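Local coordinates for chitooligosaccharide oxidase (Gibberella zeae, PDB 6Y0R), which oxidises the C1 hydroxyl of chitooligosaccharides to the lactone with its bound FAD, passing the electrons to molecular oxygen to give hydrogen peroxide, at residues His94-Leu99 with Asp337-Ser342; Lys355-Phe360 with Leu403-Tyr408; Gly427-Ile432 with Tyr447-Ile452. All coordinates share one frame; numbering follows the deposited sequence.

Contact 1: His94-Leu99 with Asp337-Ser342. With FAD (flavin-adenine dinucleotide), chain B.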
loop_
_atom_site.group_PDB
_atom_site.type_symbol
_atom_site.label_atom_id
_atom_site.label_comp_id
_atom_site.label_asym_id
_atom_site.label_seq_id
_atom_site.Cartn_x
_atom_site.Cartn_y
_atom_site.Cartn_z
ATOM N N HIS A 94 -5.827 -5.282 -5.166
ATOM C CA HIS A 94 -6.371 -4.243 -4.250
ATOM C C HIS A 94 -6.085 -2.818 -4.725
ATOM O O HIS A 94 -6.595 -1.913 -4.070
ATOM C CB HIS A 94 -5.908 -4.453 -2.795
ATOM C CG HIS A 94 -6.916 -5.195 -2.000
ATOM N ND1 HIS A 94 -7.787 -4.583 -1.096
ATOM C CD2 HIS A 94 -7.202 -6.527 -1.999
ATOM C CE1 HIS A 94 -8.615 -5.532 -0.640
ATOM N NE2 HIS A 94 -8.264 -6.723 -1.178
ATOM N N SER A 95 -5.463 -2.605 -5.893
ATOM C CA SER A 95 -5.222 -1.221 -6.361
ATOM C C SER A 95 -6.495 -0.385 -6.258
ATOM O O SER A 95 -7.499 -0.716 -6.884
ATOM C CB SER A 95 -4.721 -1.157 -7.758
ATOM O OG SER A 95 -4.460 0.187 -8.123
ATOM N N TYR A 96 -6.389 0.765 -5.620
ATOM C CA TYR A 96 -7.542 1.679 -5.491
ATOM C C TYR A 96 -7.992 2.226 -6.851
ATOM O O TYR A 96 -9.150 2.715 -6.953
ATOM C CB TYR A 96 -7.143 2.827 -4.591
ATOM C CG TYR A 96 -6.977 2.520 -3.132
ATOM C CD1 TYR A 96 -7.129 1.260 -2.581
ATOM C CD2 TYR A 96 -6.784 3.581 -2.268
ATOM C CE1 TYR A 96 -7.063 1.044 -1.208
ATOM C CE2 TYR A 96 -6.682 3.376 -0.908
ATOM C CZ TYR A 96 -6.862 2.122 -0.371
ATOM O OH TYR A 96 -6.772 1.902 0.999
ATOM N N THR A 97 -7.108 2.192 -7.845
ATOM C CA THR A 97 -7.382 2.756 -9.193
ATOM C C THR A 97 -7.205 1.666 -10.258
ATOM O O THR A 97 -7.125 2.023 -11.498
ATOM C CB THR A 97 -6.564 4.033 -9.384
ATOM O OG1 THR A 97 -5.179 3.690 -9.338
ATOM C CG2 THR A 97 -6.948 5.110 -8.392
ATOM N N SER A 98 -7.169 0.385 -9.854
ATOM C CA SER A 98 -7.220 -0.774 -10.785
ATOM C C SER A 98 -5.965 -0.794 -11.651
ATOM O O SER A 98 -6.029 -1.205 -12.853
ATOM C CB SER A 98 -8.492 -0.761 -11.617
ATOM O OG SER A 98 -9.642 -0.599 -10.782
ATOM N N LEU A 99 -4.825 -0.374 -11.084
ATOM C CA LEU A 99 -3.547 -0.344 -11.846
ATOM C C LEU A 99 -3.024 -1.745 -12.157
ATOM O O LEU A 99 -2.165 -1.845 -13.067
ATOM C CB LEU A 99 -2.518 0.550 -11.162
ATOM C CG LEU A 99 -2.962 2.016 -10.978
ATOM C CD1 LEU A 99 -1.868 2.869 -10.384
ATOM C CD2 LEU A 99 -3.434 2.630 -12.275
ATOM N N ASP A 337 -15.158 -2.840 -3.135
ATOM C CA ASP A 337 -15.749 -1.601 -2.629
ATOM C C ASP A 337 -15.992 -0.712 -3.827
ATOM O O ASP A 337 -15.509 -1.008 -4.902
ATOM C CB ASP A 337 -14.862 -1.001 -1.521
ATOM C CG ASP A 337 -15.577 0.056 -0.684
ATOM O OD1 ASP A 337 -16.828 0.221 -0.846
ATOM O OD2 ASP A 337 -14.900 0.737 0.121
ATOM N N ASN A 338 -16.723 0.369 -3.617
ATOM C CA ASN A 338 -17.080 1.357 -4.671
ATOM C C ASN A 338 -16.705 2.736 -4.140
ATOM O O ASN A 338 -17.422 3.270 -3.318
ATOM C CB ASN A 338 -18.572 1.252 -5.017
ATOM C CG ASN A 338 -18.966 2.035 -6.242
ATOM O OD1 ASN A 338 -18.164 2.726 -6.862
ATOM N ND2 ASN A 338 -20.252 1.974 -6.577
ATOM N N PHE A 339 -15.514 3.221 -4.472
ATOM C CA PHE A 339 -14.919 4.346 -3.712
ATOM C C PHE A 339 -13.939 5.173 -4.526
ATOM O O PHE A 339 -13.532 4.828 -5.634
ATOM C CB PHE A 339 -14.246 3.769 -2.473
ATOM C CG PHE A 339 -13.006 2.985 -2.785
ATOM C CD1 PHE A 339 -13.077 1.683 -3.230
ATOM C CD2 PHE A 339 -11.749 3.546 -2.588
ATOM C CE1 PHE A 339 -11.946 0.915 -3.465
ATOM C CE2 PHE A 339 -10.607 2.765 -2.800
ATOM C CZ PHE A 339 -10.705 1.477 -3.277
ATOM N N TYR A 340 -13.626 6.318 -3.955
ATOM C CA TYR A 340 -12.542 7.210 -4.379
ATOM C C TYR A 340 -11.678 7.495 -3.143
ATOM O O TYR A 340 -12.167 7.517 -2.031
ATOM C CB TYR A 340 -13.107 8.498 -4.956
ATOM C CG TYR A 340 -12.068 9.537 -5.252
ATOM C CD1 TYR A 340 -11.024 9.290 -6.136
ATOM C CD2 TYR A 340 -12.071 10.753 -4.586
ATOM C CE1 TYR A 340 -10.045 10.229 -6.377
ATOM C CE2 TYR A 340 -11.121 11.717 -4.844
ATOM C CZ TYR A 340 -10.073 11.445 -5.711
ATOM O OH TYR A 340 -9.139 12.410 -5.943
ATOM N N ALA A 341 -10.376 7.576 -3.355
ATOM C CA ALA A 341 -9.410 7.816 -2.269
ATOM C C ALA A 341 -8.333 8.749 -2.748
ATOM O O ALA A 341 -8.102 8.944 -3.958
ATOM C CB ALA A 341 -8.820 6.503 -1.811
ATOM N N SER A 342 -7.632 9.310 -1.774
ATOM C CA SER A 342 -6.418 10.110 -2.031
ATOM C C SER A 342 -5.544 9.975 -0.787
ATOM O O SER A 342 -5.912 9.227 0.109
ATOM C CB SER A 342 -6.770 11.562 -2.291
ATOM O OG SER A 342 -5.674 12.318 -2.706
HETATM P PA FAD B . -2.649 -5.046 -7.475
HETATM O O1A FAD B . -3.810 -4.261 -7.932
HETATM O O2A FAD B . -2.513 -6.463 -7.865
HETATM O O5B FAD B . -1.292 -4.316 -7.874
HETATM C C5B FAD B . -0.967 -3.005 -7.408
HETATM C C4B FAD B . 0.097 -2.401 -8.306
HETATM O O4B FAD B . 1.312 -3.188 -8.212
HETATM C C3B FAD B . -0.200 -2.350 -9.819
HETATM O O3B FAD B . 0.523 -1.282 -10.445
HETATM C C2B FAD B . 0.351 -3.685 -10.301
HETATM O O2B FAD B . 0.610 -3.749 -11.706
HETATM C C1B FAD B . 1.599 -3.792 -9.467
HETATM N N9A FAD B . 2.055 -5.153 -9.227
HETATM C C8A FAD B . 1.413 -6.097 -8.469
HETATM N N7A FAD B . 2.068 -7.251 -8.435
HETATM C C5A FAD B . 3.193 -7.036 -9.225
HETATM C C6A FAD B . 4.267 -7.869 -9.589
HETATM N N6A FAD B . 4.372 -9.119 -9.131
HETATM N N1A FAD B . 5.223 -7.370 -10.422
HETATM C C2A FAD B . 5.055 -6.109 -10.868
HETATM N N3A FAD B . 4.098 -5.224 -10.572
HETATM C C4A FAD B . 3.180 -5.751 -9.740
HETATM N N1 FAD B . -1.741 -0.336 2.170
HETATM C C2 FAD B . -0.913 -0.168 3.211
HETATM O O2 FAD B . 0.271 0.299 3.037
HETATM N N3 FAD B . -1.321 -0.533 4.462
HETATM C C4 FAD B . -2.569 -1.068 4.736
HETATM O O4 FAD B . -2.875 -1.393 5.896
HETATM C C4X FAD B . -3.458 -1.266 3.653
HETATM N N5 FAD B . -4.647 -1.834 3.872
HETATM C C5X FAD B . -5.426 -2.134 2.777
HETATM C C6 FAD B . -6.662 -2.807 2.971
HETATM C C7 FAD B . -7.485 -3.106 1.898
HETATM C C7M FAD B . -8.816 -3.799 2.114
HETATM C C8 FAD B . -7.050 -2.784 0.547
HETATM C C8M FAD B . -7.831 -3.184 -0.689
HETATM C C9 FAD B . -5.840 -2.078 0.381
HETATM C C9A FAD B . -5.028 -1.744 1.473
HETATM N N10 FAD B . -3.804 -1.080 1.284
HETATM C C10 FAD B . -2.952 -0.847 2.370
HETATM C "C1'" FAD B . -3.364 -0.633 -0.041
HETATM C "C2'" FAD B . -2.478 -1.683 -0.716
HETATM O "O2'" FAD B . -1.164 -1.673 -0.156
HETATM C "C3'" FAD B . -2.421 -1.361 -2.187
HETATM O "O3'" FAD B . -3.784 -1.431 -2.664
HETATM C "C4'" FAD B . -1.507 -2.353 -2.910
HETATM O "O4'" FAD B . -0.930 -1.774 -4.094
HETATM C "C5'" FAD B . -2.295 -3.582 -3.265
HETATM O "O5'" FAD B . -1.433 -4.621 -3.768
HETATM P P FAD B . -2.107 -5.779 -4.614
HETATM O O1P FAD B . -1.051 -6.739 -5.016
HETATM O O2P FAD B . -3.314 -6.325 -3.943
HETATM O O3P FAD B . -2.689 -4.932 -5.867
#
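Y96 sits in the loop of the PCMH-type FAD-binding domain that carries the flavin-linked histidine, and it packs against F339 and A341 of strand 338-346, an edge strand of the seven-stranded antiparallel sheet. The aromatic pair is T-shaped: F339 drives the edge of its ring onto one face of Y96, the planes standing at 88° with centroids 5.1 Å apart. The F339 side chain reaches there because its CG lies between the backbone N and the carbonyl carbon (chi1 71°), and its CZ comes to 3.6 Å from Y96 CD1. A341 adds its methyl, CB resting 3.6 Å from Y96 CD2. The same phenol ring also touches the cofactor, CE1 of Y96 being 3.7 Å from flavin C9, while its hydroxyl pairs with the side-chain amide of Q406. The neighbouring residues fix the FAD more firmly. H94 ND1 is covalently bound to the flavin methyl carbon C8M; the second link of the bicovalent attachment is expected at C154. The H94 amide N gives FAD O2P a fairly straight 3.0 Å bond, and S95 N reaches O1A on the adjacent phosphate. A type I turn then runs from S95 to S98, and S95 OG accepts the amide of L99, N to OG 3.0 Å at 165°.

Contact 2: Lys355-Phe360 with Leu403-Tyr408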
loop_
_atom_site.group_PDB
_atom_site.type_symbol
_atom_site.label_atom_id
_atom_site.label_comp_id
_atom_site.label_asym_id
_atom_site.label_seq_id
_atom_site.Cartn_x
_atom_site.Cartn_y
_atom_site.Cartn_z
ATOM N N LYS A 355 -5.719 23.857 12.501
ATOM C CA LYS A 355 -6.968 24.667 12.580
ATOM C C LYS A 355 -7.672 24.751 11.219
ATOM O O LYS A 355 -8.883 24.545 11.193
ATOM C CB LYS A 355 -6.695 26.076 13.118
ATOM C CG LYS A 355 -6.507 26.117 14.616
ATOM C CD LYS A 355 -6.362 27.542 15.168
ATOM C CE LYS A 355 -6.028 27.507 16.646
ATOM N NZ LYS A 355 -5.460 28.787 17.133
ATOM N N SER A 356 -6.937 24.938 10.115
ATOM C CA SER A 356 -7.523 24.987 8.748
ATOM C C SER A 356 -8.205 23.665 8.444
ATOM O O SER A 356 -9.325 23.629 7.954
ATOM C CB SER A 356 -6.502 25.273 7.687
ATOM O OG SER A 356 -5.862 26.499 7.976
ATOM N N PHE A 357 -7.490 22.568 8.714
ATOM C CA PHE A 357 -7.999 21.199 8.520
ATOM C C PHE A 357 -9.285 20.979 9.316
ATOM O O PHE A 357 -10.299 20.523 8.785
ATOM C CB PHE A 357 -6.875 20.233 8.892
ATOM C CG PHE A 357 -7.266 18.792 8.892
ATOM C CD1 PHE A 357 -7.695 18.172 7.743
ATOM C CD2 PHE A 357 -7.116 18.025 10.035
ATOM C CE1 PHE A 357 -8.047 16.832 7.750
ATOM C CE2 PHE A 357 -7.459 16.685 10.039
ATOM C CZ PHE A 357 -7.936 16.095 8.893
ATOM N N VAL A 358 -9.247 21.238 10.626
ATOM C CA VAL A 358 -10.408 21.015 11.528
ATOM C C VAL A 358 -11.579 21.922 11.071
ATOM O O VAL A 358 -12.714 21.463 11.099
ATOM C CB VAL A 358 -9.996 21.282 12.983
ATOM C CG1 VAL A 358 -11.218 21.386 13.862
ATOM C CG2 VAL A 358 -9.019 20.229 13.512
ATOM N N ASN A 359 -11.291 23.165 10.669
ATOM C CA ASN A 359 -12.322 24.097 10.110
ATOM C C ASN A 359 -13.037 23.445 8.916
ATOM O O ASN A 359 -14.288 23.447 8.884
ATOM C CB ASN A 359 -11.684 25.455 9.799
ATOM C CG ASN A 359 -11.349 26.236 11.060
ATOM O OD1 ASN A 359 -11.643 25.795 12.185
ATOM N ND2 ASN A 359 -10.749 27.403 10.886
ATOM N N PHE A 360 -12.304 22.827 7.985
ATOM C CA PHE A 360 -12.888 22.131 6.817
ATOM C C PHE A 360 -13.709 20.941 7.314
ATOM O O PHE A 360 -14.863 20.736 6.899
ATOM C CB PHE A 360 -11.812 21.701 5.819
ATOM C CG PHE A 360 -12.385 21.099 4.565
ATOM C CD1 PHE A 360 -12.848 19.786 4.551
ATOM C CD2 PHE A 360 -12.548 21.870 3.422
ATOM C CE1 PHE A 360 -13.417 19.242 3.409
ATOM C CE2 PHE A 360 -13.096 21.316 2.278
ATOM C CZ PHE A 360 -13.554 20.023 2.287
ATOM N N LEU A 403 3.898 12.464 8.663
ATOM C CA LEU A 403 2.491 12.071 8.638
ATOM C C LEU A 403 2.164 11.424 7.306
ATOM O O LEU A 403 2.647 11.890 6.255
ATOM C CB LEU A 403 1.604 13.311 8.858
ATOM C CG LEU A 403 1.860 14.122 10.127
ATOM C CD1 LEU A 403 0.970 15.360 10.120
ATOM C CD2 LEU A 403 1.614 13.296 11.356
ATOM N N LEU A 404 1.294 10.434 7.371
ATOM C CA LEU A 404 0.655 9.843 6.179
ATOM C C LEU A 404 -0.843 9.960 6.392
ATOM O O LEU A 404 -1.383 9.342 7.331
ATOM C CB LEU A 404 1.049 8.374 6.012
ATOM C CG LEU A 404 0.301 7.600 4.919
ATOM C CD1 LEU A 404 0.180 8.414 3.669
ATOM C CD2 LEU A 404 0.961 6.272 4.594
ATOM N N PHE A 405 -1.516 10.677 5.514
ATOM C CA PHE A 405 -2.971 10.758 5.550
ATOM C C PHE A 405 -3.541 9.872 4.424
ATOM O O PHE A 405 -2.997 9.855 3.262
ATOM C CB PHE A 405 -3.464 12.176 5.255
ATOM C CG PHE A 405 -3.159 13.218 6.299
ATOM C CD1 PHE A 405 -1.918 13.828 6.344
ATOM C CD2 PHE A 405 -4.101 13.560 7.248
ATOM C CE1 PHE A 405 -1.638 14.781 7.312
ATOM C CE2 PHE A 405 -3.826 14.522 8.196
ATOM C CZ PHE A 405 -2.596 15.135 8.225
ATOM N N GLN A 406 -4.623 9.179 4.773
ATOM C CA GLN A 406 -5.457 8.474 3.796
ATOM C C GLN A 406 -6.861 9.096 3.814
ATOM O O GLN A 406 -7.406 9.237 4.893
ATOM C CB GLN A 406 -5.501 6.983 4.084
ATOM C CG GLN A 406 -6.424 6.310 3.101
ATOM C CD GLN A 406 -6.491 4.817 3.264
ATOM O OE1 GLN A 406 -6.144 4.215 4.308
ATOM N NE2 GLN A 406 -6.956 4.196 2.214
ATOM N N PHE A 407 -7.386 9.486 2.660
ATOM C CA PHE A 407 -8.744 10.083 2.550
ATOM C C PHE A 407 -9.602 9.147 1.706
ATOM O O PHE A 407 -9.129 8.714 0.666
ATOM C CB PHE A 407 -8.702 11.461 1.888
ATOM C CG PHE A 407 -7.669 12.416 2.433
ATOM C CD1 PHE A 407 -7.919 13.130 3.596
ATOM C CD2 PHE A 407 -6.418 12.532 1.842
ATOM C CE1 PHE A 407 -6.989 14.025 4.103
ATOM C CE2 PHE A 407 -5.487 13.446 2.341
ATOM C CZ PHE A 407 -5.765 14.151 3.491
ATOM N N TYR A 408 -10.801 8.827 2.168
ATOM C CA TYR A 408 -11.629 7.753 1.565
ATOM C C TYR A 408 -13.092 8.188 1.520
ATOM O O TYR A 408 -13.570 8.793 2.496
ATOM C CB TYR A 408 -11.433 6.480 2.368
ATOM C CG TYR A 408 -11.677 5.161 1.699
ATOM C CD1 TYR A 408 -12.950 4.625 1.647
ATOM C CD2 TYR A 408 -10.611 4.381 1.273
ATOM C CE1 TYR A 408 -13.194 3.352 1.134
ATOM C CE2 TYR A 408 -10.837 3.121 0.735
ATOM C CZ TYR A 408 -12.120 2.595 0.684
ATOM O OH TYR A 408 -12.289 1.342 0.174
#
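The F357 ring turns a face toward the edge of the F405 ring, an edge-to-face pair with the planes 71° apart and the centroids separated by 6.0 Å. The meeting is loose. The closest atoms are F357 CZ and F405 CE2 at 4.5 Å, each lying obliquely to the other's plane. Other neighbours fill in around the two rings: I432 of helix 420-433 touches both, S431 and L374 lie against F357, and M376 of the adjacent strand packs on F405. This is a helix laid over an antiparallel beta sheet, the covering layer of the sheet domain found in this family of FAD-linked oxidoreductases. Helix 351-367 contributes F357, whose CG is anti to the backbone N (chi1 174°), sending the ring out from the helix toward strand 403-411. The reach spans a wide gap: the CA atoms of F357 and F405, the closest pair, are 12.0 Å apart. Alternate residues of the strand serve opposite faces of the sheet. L403, F405 and F407 lie on the helix-covered side, L403 also meeting Q255 of helix 247-260. Q406 and Y408 lie on the other, where the Y408 ring stacks with F339 and W373 and its hydroxyl is hydrogen-bonded to D337 OD2. The strand itself is held on both sides by backbone bonds, F405 pairing with L344 and Q406 with Q375.

Contact 3: Gly427-Ile432 with Tyr447-Ile452. With FAD (flavin-adenine dinucleotide), chain B.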
loop_
_atom_site.group_PDB
_atom_site.type_symbol
_atom_site.label_atom_id
_atom_site.label_comp_id
_atom_site.label_asym_id
_atom_site.label_seq_id
_atom_site.Cartn_x
_atom_site.Cartn_y
_atom_site.Cartn_z
ATOM N N GLY A 427 -10.846 18.815 -1.291
ATOM C CA GLY A 427 -10.941 19.916 -0.315
ATOM C C GLY A 427 -10.368 19.478 1.032
ATOM O O GLY A 427 -9.621 20.279 1.629
ATOM N N LEU A 428 -10.666 18.256 1.457
ATOM C CA LEU A 428 -10.108 17.676 2.720
ATOM C C LEU A 428 -8.583 17.720 2.650
ATOM O O LEU A 428 -7.899 18.197 3.595
ATOM C CB LEU A 428 -10.586 16.234 2.874
ATOM C CG LEU A 428 -11.736 15.939 3.817
ATOM C CD1 LEU A 428 -12.008 14.439 3.741
ATOM C CD2 LEU A 428 -11.413 16.385 5.252
ATOM N N ARG A 429 -8.020 17.216 1.555
ATOM C CA ARG A 429 -6.554 17.154 1.427
ATOM C C ARG A 429 -5.966 18.567 1.346
ATOM O O ARG A 429 -4.973 18.872 2.012
ATOM C CB ARG A 429 -6.189 16.335 0.188
ATOM C CG ARG A 429 -4.689 16.251 -0.003
ATOM C CD ARG A 429 -4.324 15.383 -1.178
ATOM N NE ARG A 429 -4.366 16.193 -2.378
ATOM C CZ ARG A 429 -5.330 16.225 -3.240
ATOM N NH1 ARG A 429 -5.232 17.004 -4.322
ATOM N NH2 ARG A 429 -6.395 15.453 -3.038
ATOM N N GLN A 430 -6.545 19.418 0.499
ATOM C CA GLN A 430 -5.978 20.760 0.246
ATOM C C GLN A 430 -6.137 21.667 1.470
ATOM O O GLN A 430 -5.327 22.597 1.545
ATOM C CB GLN A 430 -6.608 21.391 -1.002
ATOM C CG GLN A 430 -6.070 20.785 -2.282
ATOM C CD GLN A 430 -6.614 21.473 -3.512
ATOM O OE1 GLN A 430 -7.668 22.096 -3.459
ATOM N NE2 GLN A 430 -5.885 21.342 -4.615
ATOM N N SER A 431 -7.061 21.375 2.393
ATOM C CA SER A 431 -7.167 22.122 3.680
ATOM C C SER A 431 -5.823 22.067 4.396
ATOM O O SER A 431 -5.539 22.983 5.192
ATOM C CB SER A 431 -8.276 21.644 4.564
ATOM O OG SER A 431 -7.988 20.356 5.117
ATOM N N ILE A 432 -5.027 21.017 4.149
ATOM C CA ILE A 432 -3.625 20.920 4.627
ATOM C C ILE A 432 -2.649 21.315 3.519
ATOM O O ILE A 432 -1.796 22.177 3.754
ATOM C CB ILE A 432 -3.345 19.506 5.164
ATOM C CG1 ILE A 432 -4.317 19.155 6.291
ATOM C CG2 ILE A 432 -1.888 19.407 5.581
ATOM C CD1 ILE A 432 -4.236 17.748 6.737
ATOM N N TYR A 447 -1.878 4.315 -2.084
ATOM C CA TYR A 447 -3.196 4.982 -1.951
ATOM C C TYR A 447 -3.337 5.949 -3.110
ATOM O O TYR A 447 -3.434 7.163 -2.913
ATOM C CB TYR A 447 -3.325 5.756 -0.640
ATOM C CG TYR A 447 -3.227 4.949 0.629
ATOM C CD1 TYR A 447 -3.596 3.620 0.679
ATOM C CD2 TYR A 447 -2.837 5.558 1.805
ATOM C CE1 TYR A 447 -3.521 2.898 1.859
ATOM C CE2 TYR A 447 -2.751 4.842 2.991
ATOM C CZ TYR A 447 -3.088 3.506 3.013
ATOM O OH TYR A 447 -3.043 2.719 4.149
ATOM N N PRO A 448 -3.317 5.434 -4.340
ATOM C CA PRO A 448 -3.202 6.286 -5.521
ATOM C C PRO A 448 -4.468 7.112 -5.752
ATOM O O PRO A 448 -5.549 6.644 -5.444
ATOM C CB PRO A 448 -2.987 5.329 -6.675
ATOM C CG PRO A 448 -3.675 4.065 -6.224
ATOM C CD PRO A 448 -3.463 4.013 -4.716
ATOM N N ASP A 449 -4.276 8.306 -6.276
ATOM C CA ASP A 449 -5.352 9.287 -6.574
ATOM C C ASP A 449 -5.555 9.327 -8.094
ATOM O O ASP A 449 -4.729 9.890 -8.798
ATOM C CB ASP A 449 -4.957 10.664 -6.050
ATOM C CG ASP A 449 -6.051 11.701 -6.109
ATOM O OD1 ASP A 449 -6.970 11.525 -6.962
ATOM O OD2 ASP A 449 -6.000 12.661 -5.296
ATOM N N SER A 450 -6.693 8.812 -8.547
ATOM C CA SER A 450 -7.003 8.750 -9.999
ATOM C C SER A 450 -7.135 10.132 -10.624
ATOM O O SER A 450 -7.043 10.153 -11.862
ATOM C CB SER A 450 -8.236 7.973 -10.254
ATOM O OG SER A 450 -9.313 8.489 -9.537
ATOM N N GLN A 451 -7.460 11.184 -9.875
ATOM C CA GLN A 451 -7.855 12.499 -10.459
ATOM C C GLN A 451 -6.659 13.399 -10.717
ATOM O O GLN A 451 -6.833 14.416 -11.404
ATOM C CB GLN A 451 -8.873 13.198 -9.575
ATOM C CG GLN A 451 -10.120 12.375 -9.350
ATOM C CD GLN A 451 -10.680 11.807 -10.630
ATOM O OE1 GLN A 451 -11.407 12.515 -11.356
ATOM N NE2 GLN A 451 -10.469 10.527 -10.845
ATOM N N ILE A 452 -5.492 13.104 -10.171
ATOM C CA ILE A 452 -4.339 14.035 -10.317
ATOM C C ILE A 452 -3.855 13.988 -11.756
ATOM O O ILE A 452 -3.905 12.890 -12.360
ATOM C CB ILE A 452 -3.230 13.604 -9.344
ATOM C CG1 ILE A 452 -3.722 13.921 -7.934
ATOM C CG2 ILE A 452 -1.882 14.258 -9.671
ATOM C CD1 ILE A 452 -2.672 13.636 -6.919
HETATM P PA FAD B . -2.649 -5.046 -7.475
HETATM O O1A FAD B . -3.810 -4.261 -7.932
HETATM O O2A FAD B . -2.513 -6.463 -7.865
HETATM O O5B FAD B . -1.292 -4.316 -7.874
HETATM C C5B FAD B . -0.967 -3.005 -7.408
HETATM C C4B FAD B . 0.097 -2.401 -8.306
HETATM O O4B FAD B . 1.312 -3.188 -8.212
HETATM C C3B FAD B . -0.200 -2.350 -9.819
HETATM O O3B FAD B . 0.523 -1.282 -10.445
HETATM C C2B FAD B . 0.351 -3.685 -10.301
HETATM O O2B FAD B . 0.610 -3.749 -11.706
HETATM C C1B FAD B . 1.599 -3.792 -9.467
HETATM N N9A FAD B . 2.055 -5.153 -9.227
HETATM C C8A FAD B . 1.413 -6.097 -8.469
HETATM N N7A FAD B . 2.068 -7.251 -8.435
HETATM C C5A FAD B . 3.193 -7.036 -9.225
HETATM C C6A FAD B . 4.267 -7.869 -9.589
HETATM N N6A FAD B . 4.372 -9.119 -9.131
HETATM N N1A FAD B . 5.223 -7.370 -10.422
HETATM C C2A FAD B . 5.055 -6.109 -10.868
HETATM N N3A FAD B . 4.098 -5.224 -10.572
HETATM C C4A FAD B . 3.180 -5.751 -9.740
HETATM N N1 FAD B . -1.741 -0.336 2.170
HETATM C C2 FAD B . -0.913 -0.168 3.211
HETATM O O2 FAD B . 0.271 0.299 3.037
HETATM N N3 FAD B . -1.321 -0.533 4.462
HETATM C C4 FAD B . -2.569 -1.068 4.736
HETATM O O4 FAD B . -2.875 -1.393 5.896
HETATM C C4X FAD B . -3.458 -1.266 3.653
HETATM N N5 FAD B . -4.647 -1.834 3.872
HETATM C C5X FAD B . -5.426 -2.134 2.777
HETATM C C6 FAD B . -6.662 -2.807 2.971
HETATM C C7 FAD B . -7.485 -3.106 1.898
HETATM C C7M FAD B . -8.816 -3.799 2.114
HETATM C C8 FAD B . -7.050 -2.784 0.547
HETATM C C8M FAD B . -7.831 -3.184 -0.689
HETATM C C9 FAD B . -5.840 -2.078 0.381
HETATM C C9A FAD B . -5.028 -1.744 1.473
HETATM N N10 FAD B . -3.804 -1.080 1.284
HETATM C C10 FAD B . -2.952 -0.847 2.370
HETATM C "C1'" FAD B . -3.364 -0.633 -0.041
HETATM C "C2'" FAD B . -2.478 -1.683 -0.716
HETATM O "O2'" FAD B . -1.164 -1.673 -0.156
HETATM C "C3'" FAD B . -2.421 -1.361 -2.187
HETATM O "O3'" FAD B . -3.784 -1.431 -2.664
HETATM C "C4'" FAD B . -1.507 -2.353 -2.910
HETATM O "O4'" FAD B . -0.930 -1.774 -4.094
HETATM C "C5'" FAD B . -2.295 -3.582 -3.265
HETATM O "O5'" FAD B . -1.433 -4.621 -3.768
HETATM P P FAD B . -2.107 -5.779 -4.614
HETATM O O1P FAD B . -1.051 -6.739 -5.016
HETATM O O2P FAD B . -3.314 -6.325 -3.943
HETATM O O3P FAD B . -2.689 -4.932 -5.867
#
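R429 of helix 420-433 faces D449 in a loop of the berberine-like region that starts beside the flavin and folds into an Asx turn at D449. At the start of that loop, the Y447 ring lies obliquely to the isoalloxazine, its CE1 3.7 Å from FAD N1, and meets the ring of Y96 in nearly parallel planes. P448 follows and rests on T97, carrying the chain away from the cofactor. D449 comes next and turns its carboxylate toward the helix. R429 extends with CG anti to the backbone N (chi1 179°), then bends at chi3, which brings NH2 to 3.6 Å from D449 OD2. This is a long salt bridge: OD2 sits off to one side of the guanidinium plane, where none of its N-H groups is aimed at it, the two flat groups are 80° apart, and the attraction is purely electrostatic. Directed bonds hold the buried carboxylate instead. OD2 is bonded to S342 OG and OD1 to Y340 OH, both from strand 338-346, so the arginine probably supplies charge balance to a group already fixed by hydroxyls. D449 OD1 also closes the Asx turn, accepting from Q451 N at 3.0 Å on the anti side, tilted 30° out of the carboxylate plane. S450 OG is hydrogen-bonded to R56 NH1, and Q451 NE2 donates to S450 OG at 2.7 Å, the hydroxyl lying in the plane of the glutamine amide. I452 completes a type I turn begun at D449; its side chain packs on M443, with CD1 5.0 Å from R429 NH1.

Overall arrangement
The contacts follow one another along the chain, each closing before the next opens. The centres of contacts 1 and 2 are about 19 Å apart. Contact 3 lies nearer to both, its centre about 13 Å from that of contact 1 and about 10 Å from that of contact 2. Strands 338-346 and 403-411, neighbours in the seven-stranded antiparallel sheet, tie contact 1 to contact 2, and helices 351-367 and 420-433 lie side by side over that sheet in contacts 2 and 3. Contacts 1 and 3 both touch FAD. Together they run from the covalently held flavin, across the interface between the FAD-binding domain and the sheet, to the helical layer behind it.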